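Local coordinates for protein dTDP-4-dehydrorhamnose 3-epimerase (Streptomyces niveus, PDB 2C0Z) that epimerises a dTDP-linked 4-keto-6-deoxy sugar at C3, acting together with NovU on the way to the sugar of the antibiotic novobiocin, at residues L54-L59 and S144-P149; Y82-R87 and R117-L122; H71-P76 and P149-G154; V94-V99 and E124-G129. All coordinates share one frame; numbering follows the deposited sequence. Where two conformers were deposited one is given.

Contact 1 (L54-L59 and S144-P149)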
loop_
_atom_site.group_PDB
_atom_site.type_symbol
_atom_site.label_atom_id
_atom_site.label_comp_id
_atom_site.label_asym_id
_atom_site.label_seq_id
_atom_site.Cartn_x
_atom_site.Cartn_y
_atom_site.Cartn_z
ATOM N N LEU A 54 -11.633 0.486 -2.448
ATOM C CA LEU A 54 -10.466 -0.330 -2.721
ATOM C C LEU A 54 -10.859 -1.550 -3.545
ATOM O O LEU A 54 -11.430 -2.502 -3.010
ATOM C CB LEU A 54 -9.798 -0.810 -1.435
ATOM C CG LEU A 54 -8.566 -1.706 -1.626
ATOM C CD1 LEU A 54 -7.399 -0.964 -2.243
ATOM C CD2 LEU A 54 -8.221 -2.349 -0.273
ATOM N N ALA A 55 -10.538 -1.520 -4.818
ATOM C CA ALA A 55 -10.744 -2.657 -5.691
ATOM C C ALA A 55 -9.465 -3.458 -5.951
ATOM O O ALA A 55 -9.493 -4.684 -6.130
ATOM C CB ALA A 55 -11.339 -2.159 -6.996
ATOM N N GLN A 56 -8.336 -2.773 -6.041
ATOM C CA GLN A 56 -7.078 -3.460 -6.321
ATOM C C GLN A 56 -5.937 -2.685 -5.690
ATOM O O GLN A 56 -5.997 -1.484 -5.563
ATOM C CB GLN A 56 -6.889 -3.609 -7.831
ATOM C CG GLN A 56 -5.889 -4.636 -8.286
ATOM C CD GLN A 56 -5.968 -4.891 -9.808
ATOM O OE1 GLN A 56 -7.035 -5.240 -10.362
ATOM N NE2 GLN A 56 -4.861 -4.752 -10.462
ATOM N N ALA A 57 -4.890 -3.390 -5.268
ATOM C CA ALA A 57 -3.658 -2.749 -4.801
ATOM C C ALA A 57 -2.542 -3.352 -5.621
ATOM O O ALA A 57 -2.502 -4.573 -5.821
ATOM C CB ALA A 57 -3.429 -2.971 -3.313
ATOM N N ASN A 58 -1.651 -2.502 -6.120
ATOM C CA ASN A 58 -0.543 -2.907 -6.972
ATOM C C ASN A 58 0.764 -2.327 -6.478
ATOM O O ASN A 58 0.781 -1.338 -5.732
ATOM C CB ASN A 58 -0.748 -2.420 -8.411
ATOM C CG ASN A 58 -1.914 -3.121 -9.112
ATOM O OD1 ASN A 58 -2.992 -2.607 -9.158
ATOM N ND2 ASN A 58 -1.645 -4.244 -9.722
ATOM N N LEU A 59 1.846 -2.975 -6.891
ATOM C CA LEU A 59 3.214 -2.480 -6.704
ATOM C C LEU A 59 3.928 -2.542 -8.031
ATOM O O LEU A 59 3.715 -3.446 -8.823
ATOM C CB LEU A 59 3.973 -3.261 -5.635
ATOM C CG LEU A 59 3.492 -3.022 -4.208
ATOM C CD1 LEU A 59 3.712 -4.223 -3.346
ATOM C CD2 LEU A 59 4.183 -1.849 -3.610
ATOM N N SER A 144 -9.623 2.131 -7.560
ATOM C CA SER A 144 -11.056 1.951 -7.346
ATOM C C SER A 144 -11.717 0.944 -8.276
ATOM O O SER A 144 -12.893 0.666 -8.123
ATOM C CB SER A 144 -11.774 3.296 -7.483
ATOM O OG SER A 144 -11.802 3.710 -8.859
ATOM N N GLY A 145 -11.006 0.431 -9.262
ATOM C CA GLY A 145 -11.515 -0.634 -10.113
ATOM C C GLY A 145 -10.457 -1.658 -10.408
ATOM O O GLY A 145 -9.251 -1.385 -10.319
ATOM N N THR A 146 -10.897 -2.855 -10.758
ATOM C CA THR A 146 -9.953 -3.908 -11.090
ATOM C C THR A 146 -9.517 -3.803 -12.537
ATOM O O THR A 146 -10.190 -3.173 -13.381
ATOM C CB THR A 146 -10.559 -5.292 -10.862
ATOM O OG1 THR A 146 -11.801 -5.415 -11.566
ATOM C CG2 THR A 146 -10.865 -5.517 -9.386
ATOM N N TYR A 147 -8.367 -4.388 -12.820
ATOM C CA TYR A 147 -7.835 -4.388 -14.176
ATOM C C TYR A 147 -8.789 -5.057 -15.138
ATOM O O TYR A 147 -9.278 -6.171 -14.910
ATOM C CB TYR A 147 -6.489 -5.103 -14.212
ATOM C CG TYR A 147 -5.926 -5.250 -15.609
ATOM C CD1 TYR A 147 -5.474 -4.143 -16.306
ATOM C CD2 TYR A 147 -5.856 -6.495 -16.220
ATOM C CE1 TYR A 147 -4.957 -4.261 -17.590
ATOM C CE2 TYR A 147 -5.337 -6.633 -17.513
ATOM C CZ TYR A 147 -4.893 -5.509 -18.182
ATOM O OH TYR A 147 -4.373 -5.628 -19.449
ATOM N N ASP A 148 -9.057 -4.348 -16.227
ATOM C CA ASP A 148 -9.834 -4.850 -17.339
ATOM C C ASP A 148 -9.082 -4.439 -18.613
ATOM O O ASP A 148 -8.922 -3.240 -18.890
ATOM C CB ASP A 148 -11.221 -4.240 -17.280
ATOM C CG ASP A 148 -12.126 -4.718 -18.390
ATOM O OD1 ASP A 148 -11.633 -5.401 -19.306
ATOM O OD2 ASP A 148 -13.335 -4.417 -18.425
ATOM N N PRO A 149 -8.583 -5.404 -19.390
ATOM C CA PRO A 149 -7.782 -5.050 -20.580
ATOM C C PRO A 149 -8.581 -4.268 -21.631
ATOM O O PRO A 149 -8.008 -3.533 -22.421
ATOM C CB PRO A 149 -7.329 -6.420 -21.124
ATOM C CG PRO A 149 -8.328 -7.399 -20.587
ATOM C CD PRO A 149 -8.748 -6.861 -19.239
#
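Gln56 and Tyr147 meet in the RmlC-like cupin fold, where strand 56-63 begins and the chain that has just left strand 136-143 runs on as a loop. The start of the strand is a classic beta bulge, with Ala55 and Gln56 both set against Ser143. One direct hydrogen bond joins the two segments: Tyr147 N donates to Gln56 OE1 at 2.9 Å, fairly straight at 162° and with the donor tilted from the amide's carbonyl plane. Gln56 CG stands anti to its backbone N (chi1 -162°) and the chain continues extended, carrying the amide across to the loop. By similarity Gln56, Ala57 and Asn58 bind substrate and Tyr147 stacks on its thymidine ring, so this bond probably helps position that tyrosine. Residues 56-59 also pair antiparallel with a strand of the second subunit, where Asn58 ND2 donates to Leu36 O of that subunit. Two methyl groups pack on backbone carbonyls: Ala55 CB lies 3.4 Å from Ser144 C, and Thr146 CG2 3.6 Å from Ala55 O. The other end of the Gln56 amide is held within its own strand, NE2 donating to a lone pair of Asn58 OD1 at 3.1 Å.

Contact 2 (Y82-R87 and R117-L122). With EDO (1,2-ethanediol), chain C; EDO (1,2-ethanediol), chain D.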
loop_
_atom_site.group_PDB
_atom_site.type_symbol
_atom_site.label_atom_id
_atom_site.label_comp_id
_atom_site.label_asym_id
_atom_site.label_seq_id
_atom_site.Cartn_x
_atom_site.Cartn_y
_atom_site.Cartn_z
ATOM N N TYR A 82 -4.739 6.040 -6.248
ATOM C CA TYR A 82 -4.085 6.678 -5.112
ATOM C C TYR A 82 -2.700 6.089 -5.056
ATOM O O TYR A 82 -2.529 4.911 -4.754
ATOM C CB TYR A 82 -4.931 6.383 -3.872
ATOM C CG TYR A 82 -4.676 7.203 -2.630
ATOM C CD1 TYR A 82 -3.650 6.869 -1.776
ATOM C CD2 TYR A 82 -5.469 8.295 -2.308
ATOM C CE1 TYR A 82 -3.409 7.599 -0.615
ATOM C CE2 TYR A 82 -5.255 9.021 -1.164
ATOM C CZ TYR A 82 -4.219 8.662 -0.300
ATOM O OH TYR A 82 -4.050 9.379 0.854
ATOM N N VAL A 83 -1.709 6.914 -5.369
ATOM C CA VAL A 83 -0.354 6.467 -5.648
ATOM C C VAL A 83 0.670 7.053 -4.695
ATOM O O VAL A 83 0.639 8.244 -4.397
ATOM C CB VAL A 83 0.043 6.651 -7.129
ATOM C CG1 VAL A 83 0.108 8.105 -7.521
ATOM C CG2 VAL A 83 1.357 5.935 -7.442
ATOM N N THR A 84 1.625 6.211 -4.266
ATOM C CA THR A 84 2.737 6.680 -3.463
ATOM C C THR A 84 4.012 5.927 -3.780
ATOM O O THR A 84 3.971 4.825 -4.330
ATOM C CB THR A 84 2.370 6.564 -1.964
ATOM O OG1 THR A 84 3.261 7.343 -1.188
ATOM C CG2 THR A 84 2.517 5.161 -1.415
ATOM N N CYS A 85 5.153 6.529 -3.492
ATOM C CA CYS A 85 6.432 5.840 -3.682
ATOM C C CYS A 85 6.960 5.374 -2.342
ATOM O O CYS A 85 7.167 6.173 -1.431
ATOM C CB CYS A 85 7.426 6.746 -4.375
ATOM S SG CYS A 85 9.092 6.039 -4.513
ATOM N N VAL A 86 7.090 4.060 -2.216
ATOM C CA VAL A 86 7.460 3.434 -0.929
ATOM C C VAL A 86 8.959 3.157 -0.827
ATOM O O VAL A 86 9.465 2.838 0.252
ATOM C CB VAL A 86 6.664 2.180 -0.635
ATOM C CG1 VAL A 86 5.160 2.496 -0.472
ATOM C CG2 VAL A 86 6.894 1.115 -1.672
ATOM N N ARG A 87 9.676 3.256 -1.937
ATOM C CA ARG A 87 11.126 3.091 -1.950
ATOM C C ARG A 87 11.685 3.842 -3.125
ATOM O O ARG A 87 11.191 3.702 -4.243
ATOM C CB ARG A 87 11.486 1.618 -2.062
ATOM C CG ARG A 87 12.969 1.285 -2.124
ATOM C CD ARG A 87 13.107 -0.155 -2.554
ATOM N NE ARG A 87 14.366 -0.787 -2.283
ATOM C CZ ARG A 87 14.542 -2.132 -2.219
ATOM N NH1 ARG A 87 13.517 -3.052 -2.399
ATOM N NH2 ARG A 87 15.772 -2.563 -1.955
ATOM N N ARG A 117 7.334 11.044 1.270
ATOM C CA ARG A 117 6.290 10.031 1.273
ATOM C C ARG A 117 4.869 10.566 1.028
ATOM O O ARG A 117 3.871 10.104 1.629
ATOM C CB ARG A 117 6.367 9.218 2.559
ATOM C CG ARG A 117 7.659 8.430 2.678
ATOM C CD ARG A 117 7.632 7.384 3.791
ATOM N NE ARG A 117 8.900 6.651 3.963
ATOM C CZ ARG A 117 9.228 5.537 3.333
ATOM N NH1 ARG A 117 8.390 4.935 2.500
ATOM N NH2 ARG A 117 10.416 4.992 3.574
ATOM N N ARG A 118 4.788 11.527 0.104
ATOM C CA ARG A 118 3.519 12.058 -0.363
ATOM C C ARG A 118 2.793 11.009 -1.219
ATOM O O ARG A 118 3.388 10.026 -1.693
ATOM C CB ARG A 118 3.716 13.360 -1.133
ATOM C CG ARG A 118 4.574 14.373 -0.390
ATOM C CD ARG A 118 3.786 15.252 0.422
ATOM N NE ARG A 118 4.531 16.158 1.310
ATOM C CZ ARG A 118 4.626 17.458 1.135
ATOM N NH1 ARG A 118 4.082 18.054 0.075
ATOM N NH2 ARG A 118 5.291 18.175 2.020
ATOM N N ALA A 119 1.505 11.234 -1.391
ATOM C CA ALA A 119 0.664 10.438 -2.262
ATOM C C ALA A 119 -0.091 11.397 -3.190
ATOM O O ALA A 119 -0.307 12.561 -2.847
ATOM C CB ALA A 119 -0.294 9.579 -1.464
ATOM N N VAL A 120 -0.486 10.883 -4.350
ATOM C CA VAL A 120 -1.330 11.605 -5.261
ATOM C C VAL A 120 -2.577 10.799 -5.519
ATOM O O VAL A 120 -2.495 9.603 -5.789
ATOM C CB VAL A 120 -0.599 11.940 -6.581
ATOM C CG1 VAL A 120 -1.545 12.473 -7.622
ATOM C CG2 VAL A 120 0.497 12.946 -6.362
ATOM N N TYR A 121 -3.736 11.459 -5.420
ATOM C CA TYR A 121 -5.014 10.889 -5.795
ATOM C C TYR A 121 -5.429 11.507 -7.119
ATOM O O TYR A 121 -5.412 12.722 -7.287
ATOM C CB TYR A 121 -6.074 11.158 -4.744
ATOM C CG TYR A 121 -7.462 10.810 -5.214
ATOM C CD1 TYR A 121 -7.853 9.480 -5.322
ATOM C CD2 TYR A 121 -8.379 11.792 -5.566
ATOM C CE1 TYR A 121 -9.112 9.134 -5.769
ATOM C CE2 TYR A 121 -9.643 11.438 -6.019
ATOM C CZ TYR A 121 -9.987 10.106 -6.118
ATOM O OH TYR A 121 -11.267 9.728 -6.543
ATOM N N LEU A 122 -5.788 10.655 -8.051
ATOM C CA LEU A 122 -6.304 11.105 -9.344
ATOM C C LEU A 122 -7.626 10.462 -9.661
ATOM O O LEU A 122 -7.806 9.261 -9.501
ATOM C CB LEU A 122 -5.310 10.884 -10.470
ATOM C CG LEU A 122 -4.690 9.522 -10.641
ATOM C CD1 LEU A 122 -4.400 9.239 -12.095
ATOM C CD2 LEU A 122 -3.400 9.415 -9.836
HETATM C C1 EDO C . 5.839 14.659 4.994
HETATM O O1 EDO C . 5.527 14.707 3.618
HETATM C C2 EDO C . 6.811 15.776 5.287
HETATM O O2 EDO C . 6.325 16.996 4.741
HETATM C C1 EDO D . 13.043 7.321 5.894
HETATM O O1 EDO D . 11.804 6.672 5.586
HETATM C C2 EDO D . 13.600 8.181 4.754
HETATM O O2 EDO D . 13.857 7.359 3.619
HETATM O O HOH W 1 3.559 7.274 1.591
HETATM O O HOH W 2 5.911 9.014 -2.272
HETATM O O HOH W 3 6.034 5.994 1.121
HETATM O O HOH W 4 11.017 2.405 2.379
#
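Arg117 reaches across to Val86 with an extended side chain, and its NH1 donates to Val86 O over a long 3.3 Å, from above the carbonyl plane. Two waters reinforce this link, one joining NH1 to Cys85 O and the other NH2 to Val86 O, while an ethanediol, probably from the crystallisation liquor, lies at the guanidinium edge. Arg118 works through its backbone: its O accepts from Thr84 OG1 at 2.7 Å, the hydroxyl coming from above the carbonyl plane. Thr84 OG1 stands anti to its own backbone N (chi1 -164°), and it also accepts from a water held by Arg117 O. The guanidinium of Arg118 forms a salt bridge with Glu22 and binds a second ethanediol through NE and NH2. From Ala119 onward strand 119-122 runs antiparallel to strand 81-87 in one of the two sheets of the cupin fold. Ala119 CB packs 3.8 Å from Tyr82 CE1. Val120 forms the hydrogen-bonded pair with Val83, its N to Val83 O at 2.9 Å and its O from Val83 N at 2.8 Å. Tyr121 crosses Tyr82 at about a right angle, its CB 3.8 Å from Tyr82 CD2, and their rings meet Phe44 and Tyr39 edge-to-face, respectively. Leu122 CD2 comes within 4.4 Å of Val83 CG1 in one of two valine conformers, a tentative contact.

Contact 3 (H71-P76 and P149-G154)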
loop_
_atom_site.group_PDB
_atom_site.type_symbol
_atom_site.label_atom_id
_atom_site.label_comp_id
_atom_site.label_asym_id
_atom_site.label_seq_id
_atom_site.Cartn_x
_atom_site.Cartn_y
_atom_site.Cartn_z
ATOM N N HIS A 71 -1.102 6.339 -18.917
ATOM C CA HIS A 71 -2.171 5.332 -18.919
ATOM C C HIS A 71 -3.437 5.879 -18.304
ATOM O O HIS A 71 -3.383 6.701 -17.422
ATOM C CB HIS A 71 -1.703 4.092 -18.189
ATOM C CG HIS A 71 -0.505 3.450 -18.819
ATOM N ND1 HIS A 71 0.287 2.534 -18.165
ATOM C CD2 HIS A 71 0.036 3.614 -20.048
ATOM C CE1 HIS A 71 1.272 2.172 -18.974
ATOM N NE2 HIS A 71 1.146 2.815 -20.118
ATOM N N PHE A 72 -4.577 5.393 -18.770
ATOM C CA PHE A 72 -5.881 5.776 -18.251
ATOM C C PHE A 72 -6.878 4.678 -18.509
ATOM O O PHE A 72 -6.618 3.746 -19.278
ATOM C CB PHE A 72 -6.392 7.097 -18.852
ATOM C CG PHE A 72 -6.733 7.009 -20.314
ATOM C CD1 PHE A 72 -5.738 7.053 -21.269
ATOM C CD2 PHE A 72 -8.048 6.846 -20.726
ATOM C CE1 PHE A 72 -6.020 6.978 -22.608
ATOM C CE2 PHE A 72 -8.337 6.763 -22.082
ATOM C CZ PHE A 72 -7.298 6.826 -23.019
ATOM N N VAL A 73 -8.024 4.820 -17.860
ATOM C CA VAL A 73 -9.146 3.902 -18.021
ATOM C C VAL A 73 -10.353 4.647 -18.603
ATOM O O VAL A 73 -10.699 5.758 -18.183
ATOM C CB VAL A 73 -9.483 3.219 -16.669
ATOM C CG1 VAL A 73 -10.741 2.404 -16.793
ATOM C CG2 VAL A 73 -8.299 2.355 -16.193
ATOM N N ASP A 74 -11.005 4.024 -19.587
ATOM C CA ASP A 74 -12.192 4.595 -20.197
ATOM C C ASP A 74 -13.234 4.981 -19.168
ATOM O O ASP A 74 -13.392 4.298 -18.149
ATOM C CB ASP A 74 -12.845 3.570 -21.155
ATOM C CG ASP A 74 -11.953 3.192 -22.306
ATOM O OD1 ASP A 74 -10.966 3.905 -22.571
ATOM O OD2 ASP A 74 -12.126 2.162 -22.989
ATOM N N VAL A 75 -13.959 6.065 -19.446
ATOM C CA VAL A 75 -15.065 6.515 -18.609
ATOM C C VAL A 75 -16.360 6.540 -19.438
ATOM O O VAL A 75 -16.416 7.253 -20.421
ATOM C CB VAL A 75 -14.812 7.928 -18.037
ATOM C CG1 VAL A 75 -15.823 8.273 -16.957
ATOM C CG2 VAL A 75 -13.331 8.047 -17.510
ATOM N N PRO A 76 -17.383 5.766 -19.077
ATOM C CA PRO A 76 -17.388 4.815 -17.965
ATOM C C PRO A 76 -16.558 3.565 -18.273
ATOM O O PRO A 76 -16.234 3.266 -19.421
ATOM C CB PRO A 76 -18.884 4.434 -17.834
ATOM C CG PRO A 76 -19.592 5.319 -18.749
ATOM C CD PRO A 76 -18.662 5.754 -19.811
ATOM N N PRO A 149 -8.583 -5.404 -19.390
ATOM C CA PRO A 149 -7.782 -5.050 -20.580
ATOM C C PRO A 149 -8.581 -4.268 -21.631
ATOM O O PRO A 149 -8.008 -3.533 -22.421
ATOM C CB PRO A 149 -7.329 -6.420 -21.124
ATOM C CG PRO A 149 -8.328 -7.399 -20.587
ATOM C CD PRO A 149 -8.748 -6.861 -19.239
ATOM N N ALA A 150 -9.898 -4.383 -21.607
ATOM C CA ALA A 150 -10.763 -3.699 -22.559
ATOM C C ALA A 150 -10.863 -2.196 -22.323
ATOM O O ALA A 150 -11.235 -1.441 -23.235
ATOM C CB ALA A 150 -12.165 -4.300 -22.512
ATOM N N THR A 151 -10.572 -1.759 -21.096
ATOM C CA THR A 151 -10.770 -0.354 -20.740
ATOM C C THR A 151 -9.484 0.395 -20.454
ATOM O O THR A 151 -9.542 1.613 -20.283
ATOM C CB THR A 151 -11.700 -0.196 -19.527
ATOM O OG1 THR A 151 -11.131 -0.844 -18.380
ATOM C CG2 THR A 151 -13.016 -0.888 -19.765
ATOM N N GLU A 152 -8.353 -0.297 -20.365
ATOM C CA GLU A 152 -7.091 0.396 -20.083
ATOM C C GLU A 152 -6.367 0.782 -21.353
ATOM O O GLU A 152 -6.021 -0.070 -22.187
ATOM C CB GLU A 152 -6.135 -0.397 -19.200
ATOM C CG GLU A 152 -5.018 0.527 -18.695
ATOM C CD GLU A 152 -4.062 -0.155 -17.749
ATOM O OE1 GLU A 152 -4.541 -0.826 -16.820
ATOM O OE2 GLU A 152 -2.832 -0.007 -17.932
ATOM N N HIS A 153 -6.124 2.081 -21.499
ATOM C CA HIS A 153 -5.515 2.608 -22.696
ATOM C C HIS A 153 -4.413 3.588 -22.339
ATOM O O HIS A 153 -4.091 3.776 -21.157
ATOM C CB HIS A 153 -6.605 3.212 -23.561
ATOM C CG HIS A 153 -7.659 2.210 -23.922
ATOM N ND1 HIS A 153 -8.985 2.341 -23.574
ATOM C CD2 HIS A 153 -7.550 1.018 -24.551
ATOM C CE1 HIS A 153 -9.651 1.291 -24.014
ATOM N NE2 HIS A 153 -8.800 0.464 -24.591
ATOM N N GLY A 154 -3.801 4.171 -23.359
ATOM C CA GLY A 154 -2.754 5.132 -23.090
ATOM C C GLY A 154 -2.480 6.084 -24.223
ATOM O O GLY A 154 -2.975 5.898 -25.344
HETATM O O HOH W 5 -1.407 1.263 -16.001
#
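His153 pairs with Phe72 and reaches Asp74 with its ring where the short strand 152-154 lies antiparallel along the end of strand 67-73. Its CB sits over the Phe72 ring, off-centre in a CH-pi contact 4.2 Å from the ring centroid, with Phe72 CZ the nearest ring atom. CG stands anti to the carbonyl carbon (chi1 -59°), and the imidazole leads from there to Asp74. ND1 donates to Asp74 OD1 at 2.7 Å; the oxygen lies close to the ring plane and is met on its syn side, with the donor somewhat out of the carboxylate plane. The bond is bent, 144° at the hydrogen. Past ND1, the approach of CE1 to Asp74 OD2 is too short to be trusted. Carboxylate and ring planes stand 27° apart, and one ring face has the Thr151 carbonyl carbon over it, offset toward the rim.

The backbone of His153 makes the hydrogen-bonded pair with Phe72, its N giving to Phe72 O at 2.8 Å and its O receiving from Phe72 N at 2.9 Å. Asp74 N donates to Thr151 O. On the other face, which holds His71, Val73 and Glu152, Val73 CG1 meets Thr151 OG1 at 3.6 Å. There a water bridges His71 ND1 and Glu152 OE2, linking, by similarity, the proton acceptor to a substrate-binding residue. His71 NE2 is bonded to Asp177 and Glu152 OE2 forms a salt bridge with Arg176, both in helix 175-178. Strand 152-154 closes one edge of the five-stranded sheet within this chain; strand 126-132 flanks strand 67-73 on its other side, and Val75 packs against helix 195-198.

Contact 4 (V94-V99 and E124-G129)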
loop_
_atom_site.group_PDB
_atom_site.type_symbol
_atom_site.label_atom_id
_atom_site.label_comp_id
_atom_site.label_asym_id
_atom_site.label_seq_id
_atom_site.Cartn_x
_atom_site.Cartn_y
_atom_site.Cartn_z
ATOM N N VAL A 94 0.612 13.512 -13.684
ATOM C CA VAL A 94 -0.803 13.383 -14.003
ATOM C C VAL A 94 -1.099 14.235 -15.235
ATOM O O VAL A 94 -0.515 15.318 -15.439
ATOM C CB VAL A 94 -1.734 13.763 -12.830
ATOM C CG1 VAL A 94 -1.603 12.767 -11.677
ATOM C CG2 VAL A 94 -1.438 15.156 -12.320
ATOM N N VAL A 95 -2.005 13.736 -16.061
ATOM C CA VAL A 95 -2.329 14.385 -17.342
ATOM C C VAL A 95 -3.828 14.464 -17.457
ATOM O O VAL A 95 -4.515 13.455 -17.301
ATOM C CB VAL A 95 -1.784 13.589 -18.511
ATOM C CG1 VAL A 95 -2.126 14.307 -19.856
ATOM C CG2 VAL A 95 -0.279 13.371 -18.322
ATOM N N ASP A 96 -4.356 15.659 -17.687
ATOM C CA ASP A 96 -5.791 15.784 -17.877
ATOM C C ASP A 96 -6.179 15.394 -19.276
ATOM O O ASP A 96 -5.930 16.150 -20.201
ATOM C CB ASP A 96 -6.237 17.206 -17.579
ATOM C CG ASP A 96 -7.724 17.336 -17.394
ATOM O OD1 ASP A 96 -8.494 16.431 -17.815
ATOM O OD2 ASP A 96 -8.199 18.337 -16.814
ATOM N N LEU A 97 -6.821 14.226 -19.422
ATOM C CA LEU A 97 -7.204 13.685 -20.732
ATOM C C LEU A 97 -8.683 13.931 -21.033
ATOM O O LEU A 97 -9.211 13.394 -22.012
ATOM C CB LEU A 97 -6.884 12.186 -20.770
ATOM C CG LEU A 97 -5.393 11.848 -20.656
ATOM C CD1 LEU A 97 -5.247 10.328 -20.576
ATOM C CD2 LEU A 97 -4.603 12.417 -21.812
ATOM N N ARG A 98 -9.353 14.724 -20.196
ATOM C CA ARG A 98 -10.806 14.894 -20.274
ATOM C C ARG A 98 -11.141 16.011 -21.263
ATOM O O ARG A 98 -10.964 17.193 -20.979
ATOM C CB ARG A 98 -11.373 15.216 -18.919
ATOM C CG ARG A 98 -11.042 14.158 -17.866
ATOM C CD ARG A 98 -11.392 14.567 -16.482
ATOM N NE ARG A 98 -10.607 15.729 -16.068
ATOM C CZ ARG A 98 -10.638 16.293 -14.854
ATOM N NH1 ARG A 98 -11.410 15.822 -13.880
ATOM N NH2 ARG A 98 -9.865 17.332 -14.605
ATOM N N VAL A 99 -11.615 15.632 -22.428
ATOM C CA VAL A 99 -11.960 16.589 -23.457
ATOM C C VAL A 99 -13.029 17.543 -22.939
ATOM O O VAL A 99 -14.079 17.138 -22.431
ATOM C CB VAL A 99 -12.404 15.878 -24.747
ATOM C CG1 VAL A 99 -12.840 16.872 -25.784
ATOM C CG2 VAL A 99 -11.297 15.009 -25.277
ATOM N N GLU A 124 -11.263 9.874 -12.088
ATOM C CA GLU A 124 -11.548 9.260 -13.369
ATOM C C GLU A 124 -11.225 10.201 -14.530
ATOM O O GLU A 124 -11.382 11.429 -14.449
ATOM C CB GLU A 124 -13.021 8.839 -13.428
ATOM C CG GLU A 124 -13.472 7.870 -12.352
ATOM C CD GLU A 124 -13.756 8.447 -10.948
ATOM O OE1 GLU A 124 -13.578 9.668 -10.634
ATOM O OE2 GLU A 124 -14.154 7.608 -10.096
ATOM N N GLY A 125 -10.716 9.614 -15.594
ATOM C CA GLY A 125 -10.391 10.354 -16.809
ATOM C C GLY A 125 -9.010 10.993 -16.820
ATOM O O GLY A 125 -8.627 11.614 -17.812
ATOM N N ILE A 126 -8.287 10.884 -15.703
ATOM C CA ILE A 126 -6.944 11.429 -15.552
ATOM C C ILE A 126 -5.943 10.383 -15.915
ATOM O O ILE A 126 -6.056 9.215 -15.523
ATOM C CB ILE A 126 -6.699 11.953 -14.107
ATOM C CG1 ILE A 126 -7.752 12.996 -13.727
ATOM C CG2 ILE A 126 -5.300 12.505 -13.956
ATOM C CD1 ILE A 126 -7.750 14.181 -14.630
ATOM N N GLY A 127 -4.971 10.761 -16.733
ATOM C CA GLY A 127 -3.897 9.871 -17.101
ATOM C C GLY A 127 -2.725 9.942 -16.134
ATOM O O GLY A 127 -2.518 10.939 -15.449
ATOM N N HIS A 128 -1.963 8.869 -16.078
ATOM C CA HIS A 128 -0.878 8.756 -15.113
ATOM C C HIS A 128 0.362 8.211 -15.797
ATOM O O HIS A 128 0.315 7.277 -16.603
ATOM C CB HIS A 128 -1.298 7.856 -13.956
ATOM C CG HIS A 128 -0.230 7.686 -12.925
ATOM N ND1 HIS A 128 0.431 6.490 -12.731
ATOM C CD2 HIS A 128 0.315 8.569 -12.050
ATOM C CE1 HIS A 128 1.351 6.653 -11.792
ATOM N NE2 HIS A 128 1.304 7.904 -11.364
ATOM N N GLY A 129 1.495 8.740 -15.404
ATOM C CA GLY A 129 2.781 8.225 -15.787
ATOM C C GLY A 129 3.835 8.582 -14.755
ATOM O O GLY A 129 3.594 9.365 -13.827
HETATM O O HOH W 6 -12.526 13.300 -13.032
#
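Arg98 and Ile126 are brought together by CG anti to the carbonyl carbon in the arginine (chi1 -57°), whose chain then bends at chi3 (-64°), and by CG1 likewise anti to the carbonyl carbon in the isoleucine. With chi2 at -60°, CD1 of Ile126 rests over the centre of one guanidinium face, 3.6 Å from Arg98 CZ. This lies at the end of an antiparallel pairing of strands 89-96 and 126-132, in the five-stranded sheet of the cupin fold. Its hydrogen-bonded pair runs from Val95 N to Gly127 O at 2.9 Å and from Gly127 N to Val95 O at 2.8 Å. Packing against glycine is close: Leu97 CD1 lies 3.8 Å from Gly127 CA, and Gly125, at positive phi, sets its O 3.5 Å from Arg98 CG. Val94 pairs with His128, which binds substrate by similarity. Asp96, also bonded to Ser101 and Thr103, keeps the guanidinium in place with a side-on salt bridge, NE to OD1 at 2.8 Å and NH2 to OD2 at 2.9 Å. Its OD1 also accepts from Arg98 N in an Asx turn, the two donors approaching from opposite faces of the carboxylate plane. Arg98 NH1 donates to a water that donates to Glu124 O at 2.6 Å.

How the contacts relate
The four contacts divide between the two sheets of the cupin fold. Contacts 1 and 2, with centres about 15 Å apart, reach the larger sheet, which the second subunit extends, and both touch that subunit; contacts 3 and 4, centres about 11 Å apart, lie in the five-stranded sheet, where strands 67-73 and 126-132 are neighbours and His71 N probably bonds to His128 O. Along the chain, contact 1 encloses contacts 2 and 4, which alternate with each other, and it crosses contact 3, sharing Pro149. Side chains join the sheets, as Leu122 packs on His128 and Val120 on Val94. Tyr147 of contact 1 touches Glu152 of contact 3. Residues assigned by similarity to catalysis and substrate binding probably gather from both sheets and this loop.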